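Local coordinates for acyl-CoA N-acyltransferases (NAT) superfamily protein (Arabidopsis thaliana, PDB 6TH0) that probably transfers the acetyl group of acetyl-CoA to N-terminal methionines of transmembrane proteins and to protein lysines, its GNAT domain here holding bound acetyl-CoA, at residues 77-82 against 173-178; 91-96 against 127-132. One frame throughout, in Å; residues are numbered along the deposited sequence.

Interaction 1 (77-82 against 173-178)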
loop_
_atom_site.group_PDB
_atom_site.type_symbol
_atom_site.label_atom_id
_atom_site.label_comp_id
_atom_site.label_asym_id
_atom_site.label_seq_id
_atom_site.Cartn_x
_atom_site.Cartn_y
_atom_site.Cartn_z
ATOM N N SER A 77 -3.980 15.400 5.518
ATOM C CA SER A 77 -3.405 14.163 6.023
ATOM C C SER A 77 -3.026 14.335 7.486
ATOM O O SER A 77 -2.812 15.450 7.971
ATOM C CB SER A 77 -2.164 13.766 5.219
ATOM O OG SER A 77 -1.092 14.647 5.526
ATOM N N GLU A 78 -2.904 13.206 8.185
ATOM C CA GLU A 78 -2.501 13.275 9.580
ATOM C C GLU A 78 -1.031 13.623 9.773
ATOM O O GLU A 78 -0.628 13.879 10.911
ATOM C CB GLU A 78 -2.788 11.944 10.267
ATOM C CG GLU A 78 -1.878 10.835 9.811
ATOM C CD GLU A 78 -2.391 9.465 10.213
ATOM O OE1 GLU A 78 -3.427 9.034 9.661
ATOM O OE2 GLU A 78 -1.749 8.821 11.074
ATOM N N ILE A 79 -0.222 13.638 8.717
ATOM C CA ILE A 79 1.191 13.973 8.852
ATOM C C ILE A 79 1.472 15.375 8.331
ATOM O O ILE A 79 2.629 15.738 8.113
ATOM C CB ILE A 79 2.094 12.945 8.154
ATOM C CG1 ILE A 79 1.798 12.914 6.659
ATOM C CG2 ILE A 79 1.929 11.573 8.781
ATOM C CD1 ILE A 79 2.692 11.993 5.895
ATOM N N SER A 80 0.428 16.184 8.162
ATOM C CA SER A 80 0.630 17.556 7.730
ATOM C C SER A 80 1.538 18.301 8.699
ATOM O O SER A 80 2.242 19.234 8.301
ATOM C CB SER A 80 -0.715 18.269 7.591
ATOM O OG SER A 80 -0.540 19.545 7.020
ATOM N N ASP A 81 1.522 17.910 9.978
ATOM C CA ASP A 81 2.374 18.556 10.968
ATOM C C ASP A 81 3.850 18.293 10.708
ATOM O O ASP A 81 4.700 18.999 11.260
ATOM C CB ASP A 81 2.030 18.081 12.379
ATOM C CG ASP A 81 2.231 16.581 12.559
ATOM O OD1 ASP A 81 1.689 15.789 11.765
ATOM O OD2 ASP A 81 2.966 16.192 13.493
ATOM N N LEU A 82 4.175 17.297 9.890
ATOM C CA LEU A 82 5.568 16.926 9.675
ATOM C C LEU A 82 6.178 17.607 8.460
ATOM O O LEU A 82 7.391 17.482 8.243
ATOM C CB LEU A 82 5.675 15.409 9.491
ATOM C CG LEU A 82 5.150 14.484 10.584
ATOM C CD1 LEU A 82 5.327 13.059 10.122
ATOM C CD2 LEU A 82 5.874 14.728 11.905
ATOM N N LEU A 173 2.844 4.620 12.430
ATOM C CA LEU A 173 2.855 5.477 11.248
ATOM C C LEU A 173 4.237 5.432 10.596
ATOM O O LEU A 173 5.242 5.629 11.277
ATOM C CB LEU A 173 2.530 6.912 11.646
ATOM C CG LEU A 173 2.827 7.986 10.586
ATOM C CD1 LEU A 173 1.867 7.823 9.416
ATOM C CD2 LEU A 173 2.768 9.407 11.166
ATOM N N PHE A 174 4.295 5.132 9.292
ATOM C CA PHE A 174 5.557 5.120 8.547
ATOM C C PHE A 174 5.461 6.131 7.421
ATOM O O PHE A 174 4.429 6.229 6.777
ATOM C CB PHE A 174 5.898 3.749 7.932
ATOM C CG PHE A 174 6.615 2.808 8.854
ATOM C CD1 PHE A 174 7.996 2.736 8.850
ATOM C CD2 PHE A 174 5.899 1.953 9.687
ATOM C CE1 PHE A 174 8.665 1.835 9.697
ATOM C CE2 PHE A 174 6.548 1.069 10.517
ATOM C CZ PHE A 174 7.924 1.004 10.520
ATOM N N VAL A 175 6.531 6.906 7.194
ATOM C CA VAL A 175 6.527 7.927 6.151
ATOM C C VAL A 175 7.803 7.825 5.330
ATOM O O VAL A 175 8.867 7.468 5.849
ATOM C CB VAL A 175 6.367 9.359 6.716
ATOM C CG1 VAL A 175 5.112 9.465 7.558
ATOM C CG2 VAL A 175 7.596 9.761 7.515
ATOM N N TYR A 176 7.675 8.038 4.022
ATOM C CA TYR A 176 8.819 8.255 3.140
ATOM C C TYR A 176 8.606 9.574 2.402
ATOM O O TYR A 176 7.793 9.646 1.473
ATOM C CB TYR A 176 8.991 7.116 2.137
ATOM C CG TYR A 176 10.225 7.268 1.277
ATOM C CD1 TYR A 176 11.474 6.890 1.751
ATOM C CD2 TYR A 176 10.143 7.789 0.004
ATOM C CE1 TYR A 176 12.609 7.031 0.972
ATOM C CE2 TYR A 176 11.271 7.934 -0.785
ATOM C CZ TYR A 176 12.497 7.554 -0.298
ATOM O OH TYR A 176 13.616 7.704 -1.085
ATOM N N PHE A 177 9.376 10.596 2.767
ATOM C CA PHE A 177 9.278 11.892 2.099
ATOM C C PHE A 177 10.277 11.957 0.951
ATOM O O PHE A 177 11.441 11.577 1.105
ATOM C CB PHE A 177 9.503 13.052 3.069
ATOM C CG PHE A 177 8.345 13.310 3.989
ATOM C CD1 PHE A 177 7.218 13.988 3.520
ATOM C CD2 PHE A 177 8.388 12.938 5.321
ATOM C CE1 PHE A 177 6.130 14.241 4.347
ATOM C CE2 PHE A 177 7.293 13.179 6.163
ATOM C CZ PHE A 177 6.158 13.838 5.667
ATOM N N ILE A 178 9.820 12.481 -0.189
ATOM C CA ILE A 178 10.683 12.583 -1.361
ATOM C C ILE A 178 11.810 13.567 -1.108
ATOM O O ILE A 178 12.937 13.372 -1.580
ATOM C CB ILE A 178 9.869 12.994 -2.600
ATOM C CG1 ILE A 178 8.825 11.939 -2.958
ATOM C CG2 ILE A 178 10.803 13.264 -3.771
ATOM C CD1 ILE A 178 9.371 10.521 -3.067
#

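Interaction 2 (91-96 against 127-132)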
loop_
_atom_site.group_PDB
_atom_site.type_symbol
_atom_site.label_atom_id
_atom_site.label_comp_id
_atom_site.label_asym_id
_atom_site.label_seq_id
_atom_site.Cartn_x
_atom_site.Cartn_y
_atom_site.Cartn_z
ATOM N N GLU A 91 -0.169 23.266 -2.111
ATOM C CA GLU A 91 -0.345 22.360 -0.980
ATOM C C GLU A 91 0.328 21.017 -1.237
ATOM O O GLU A 91 1.060 20.498 -0.377
ATOM C CB GLU A 91 -1.832 22.173 -0.696
ATOM C CG GLU A 91 -2.120 21.625 0.675
ATOM C CD GLU A 91 -3.542 21.129 0.806
ATOM O OE1 GLU A 91 -4.484 21.882 0.444
ATOM O OE2 GLU A 91 -3.709 19.977 1.261
ATOM N N GLY A 92 0.084 20.421 -2.399
ATOM C CA GLY A 92 0.659 19.124 -2.679
ATOM C C GLY A 92 -0.172 17.965 -2.150
ATOM O O GLY A 92 -1.186 18.128 -1.467
ATOM N N THR A 93 0.249 16.765 -2.538
ATOM C CA THR A 93 -0.427 15.528 -2.188
ATOM C C THR A 93 0.536 14.535 -1.555
ATOM O O THR A 93 1.750 14.734 -1.511
ATOM C CB THR A 93 -1.057 14.879 -3.420
ATOM O OG1 THR A 93 -0.050 14.753 -4.437
ATOM C CG2 THR A 93 -2.259 15.715 -3.936
ATOM N N LEU A 94 -0.054 13.448 -1.100
ATOM C CA LEU A 94 0.646 12.310 -0.529
ATOM C C LEU A 94 -0.009 11.057 -1.076
ATOM O O LEU A 94 -1.190 11.073 -1.430
ATOM C CB LEU A 94 0.572 12.317 0.993
ATOM C CG LEU A 94 1.336 13.415 1.704
ATOM C CD1 LEU A 94 0.844 13.564 3.127
ATOM C CD2 LEU A 94 2.818 13.080 1.678
ATOM N N VAL A 95 0.774 9.982 -1.185
ATOM C CA VAL A 95 0.246 8.656 -1.491
ATOM C C VAL A 95 0.186 7.868 -0.192
ATOM O O VAL A 95 1.179 7.805 0.543
ATOM C CB VAL A 95 1.106 7.940 -2.548
ATOM C CG1 VAL A 95 0.550 6.548 -2.832
ATOM C CG2 VAL A 95 1.149 8.773 -3.833
ATOM N N TYR A 96 -0.985 7.299 0.106
ATOM C CA TYR A 96 -1.216 6.506 1.311
ATOM C C TYR A 96 -1.386 5.040 0.926
ATOM O O TYR A 96 -2.374 4.678 0.286
ATOM C CB TYR A 96 -2.462 7.015 2.050
ATOM C CG TYR A 96 -2.771 6.288 3.345
ATOM C CD1 TYR A 96 -2.029 6.536 4.501
ATOM C CD2 TYR A 96 -3.817 5.368 3.416
ATOM C CE1 TYR A 96 -2.301 5.878 5.689
ATOM C CE2 TYR A 96 -4.096 4.697 4.596
ATOM C CZ TYR A 96 -3.344 4.952 5.727
ATOM O OH TYR A 96 -3.642 4.287 6.897
ATOM N N PRO A 127 3.833 15.909 -9.748
ATOM C CA PRO A 127 4.674 17.084 -9.494
ATOM C C PRO A 127 4.826 17.465 -8.028
ATOM O O PRO A 127 5.952 17.467 -7.521
ATOM C CB PRO A 127 3.973 18.204 -10.289
ATOM C CG PRO A 127 2.591 17.684 -10.572
ATOM C CD PRO A 127 2.737 16.202 -10.691
ATOM N N VAL A 128 3.745 17.780 -7.326
ATOM C CA VAL A 128 3.851 18.216 -5.932
ATOM C C VAL A 128 3.515 17.083 -4.955
ATOM O O VAL A 128 3.047 17.340 -3.842
ATOM C CB VAL A 128 3.027 19.482 -5.658
ATOM C CG1 VAL A 128 3.402 20.042 -4.288
ATOM C CG2 VAL A 128 3.308 20.524 -6.746
ATOM N N CYS A 129 3.674 15.831 -5.377
ATOM C CA CYS A 129 3.498 14.703 -4.462
ATOM C C CYS A 129 4.691 14.605 -3.517
ATOM O O CYS A 129 5.833 14.423 -3.953
ATOM C CB CYS A 129 3.325 13.409 -5.242
ATOM S SG CYS A 129 2.966 11.996 -4.168
ATOM N N ARG A 130 4.417 14.664 -2.216
ATOM C CA ARG A 130 5.476 14.843 -1.231
ATOM C C ARG A 130 6.034 13.539 -0.700
ATOM O O ARG A 130 7.080 13.559 -0.027
ATOM C CB ARG A 130 4.965 15.679 -0.054
ATOM C CG ARG A 130 4.445 17.062 -0.470
ATOM C CD ARG A 130 3.915 17.849 0.718
ATOM N NE ARG A 130 3.517 19.210 0.369
ATOM C CZ ARG A 130 4.336 20.259 0.378
ATOM N NH1 ARG A 130 5.610 20.106 0.720
ATOM N NH2 ARG A 130 3.889 21.465 0.047
ATOM N N GLY A 131 5.409 12.426 -1.010
ATOM C CA GLY A 131 5.920 11.157 -0.529
ATOM C C GLY A 131 4.803 10.163 -0.292
ATOM O O GLY A 131 3.698 10.306 -0.809
ATOM N N VAL A 132 5.138 9.147 0.508
ATOM C CA VAL A 132 4.286 7.993 0.777
ATOM C C VAL A 132 4.194 7.807 2.284
ATOM O O VAL A 132 5.190 7.980 2.994
ATOM C CB VAL A 132 4.861 6.717 0.117
ATOM C CG1 VAL A 132 3.938 5.499 0.327
ATOM C CG2 VAL A 132 5.164 6.967 -1.368
#

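Interaction 1 (77-82 against 173-178)
The amide N of Leu82 donates to the carbonyl O of Ile79 at 2.8 Å, a short bond within the loop, whose two residues both direct their side chains to strand 173-177. A type I beta turn from Ser77 to Ser80 overlaps it at Ile79. The meeting with the strand itself is almost wholly apolar. Ile79 has the largest share, its branches dividing the strand: CG2 goes mainly to Leu173, CD1 to Val175 and Phe177. CG2 presses on Leu173 CD2 at 3.3 Å, tighter than usual van der Waals contact. The other branch starts from CG1, set between the backbone N and the carbonyl carbon (chi1 62°), and ends in CD1, which lies 3.9 Å from Val175 CG1. That same CD1 meets the ring of Phe177 tip to tip, 3.9 Å from its CZ. Leu82 brings CB to within 4.2 Å of Phe177 CZ, approaching the ring obliquely. Glu78 slides past Leu173, but its OE2 is hydrogen-bonded to His135. In this GNAT domain, strand 167-177 pairs antiparallel with 129-137 and with 153-164; the loop packs against one face of that sheet, Ile79 also touching Tyr133 and Leu94, while Asp81 makes a salt bridge to Arg156 on strand 153-164.

Interaction 2 (91-96 against 127-132)
Arg130 grips the carbonyl oxygen of Glu91 side-on, with NE at 2.9 Å and NH2 at 3.0 Å from Glu91 O. Both donors come from the same face of the carbonyl, and the oxygen lies in the guanidinium plane. The segments belong to the two parallel neighbours of a beta-alpha-beta crossover, strands 93-102 and 129-137 joined through helix 111-123. An alanine at Arg130 would probably leave Glu91 O without these two donors and the approach to strand 93-102 less firmly held. Next along, Thr93 N bonds to Val128 O, and Arg130 N returns a bond to Thr93 O at 2.8 Å. A beta bulge follows: Thr93 pairs with Cys129 but Val95 with Val132, the extra residue lying on the second strand. Gly131 sits at backbone angles that call for glycine, and its O takes a straight bond from Val95 N at 3.0 Å. Gly92 too has backbone angles that call for glycine, and a CB there would also run into Val128 O; Val128 CG1 already lies 3.3 Å from Gly92 CA. Val95, Cys129 and Val132 point to the face packed by helix 111-123, where all three touch Ser123. Leu94 instead lays CD2 3.8 Å from Arg130 CB. With SG anti to its backbone N (chi1 -175°), Cys129 places the sulfur 3.7 Å from Val95 CG2.

Overall arrangement
Strand 129-137 links the two contacts: interaction 2 pairs it with strand 93-102 on one side, and on its other side it pairs with strand 167-177, the sheet partner in interaction 1. Tyr176 N and Ile178 N probably bond to Val132 O and Arg130 O, which carries the pairing from one site to the other. Both contacts are partly buried, yet they differ in kind. Interaction 2 lies within the sheet and rests on backbone bonds and an arginine; interaction 1 lays a loop over a sheet face through aliphatic and aromatic carbons. Leu94 belongs to both surroundings, since it touches Ser77 and Ile79 of that loop; the crossover helix lies on the other face.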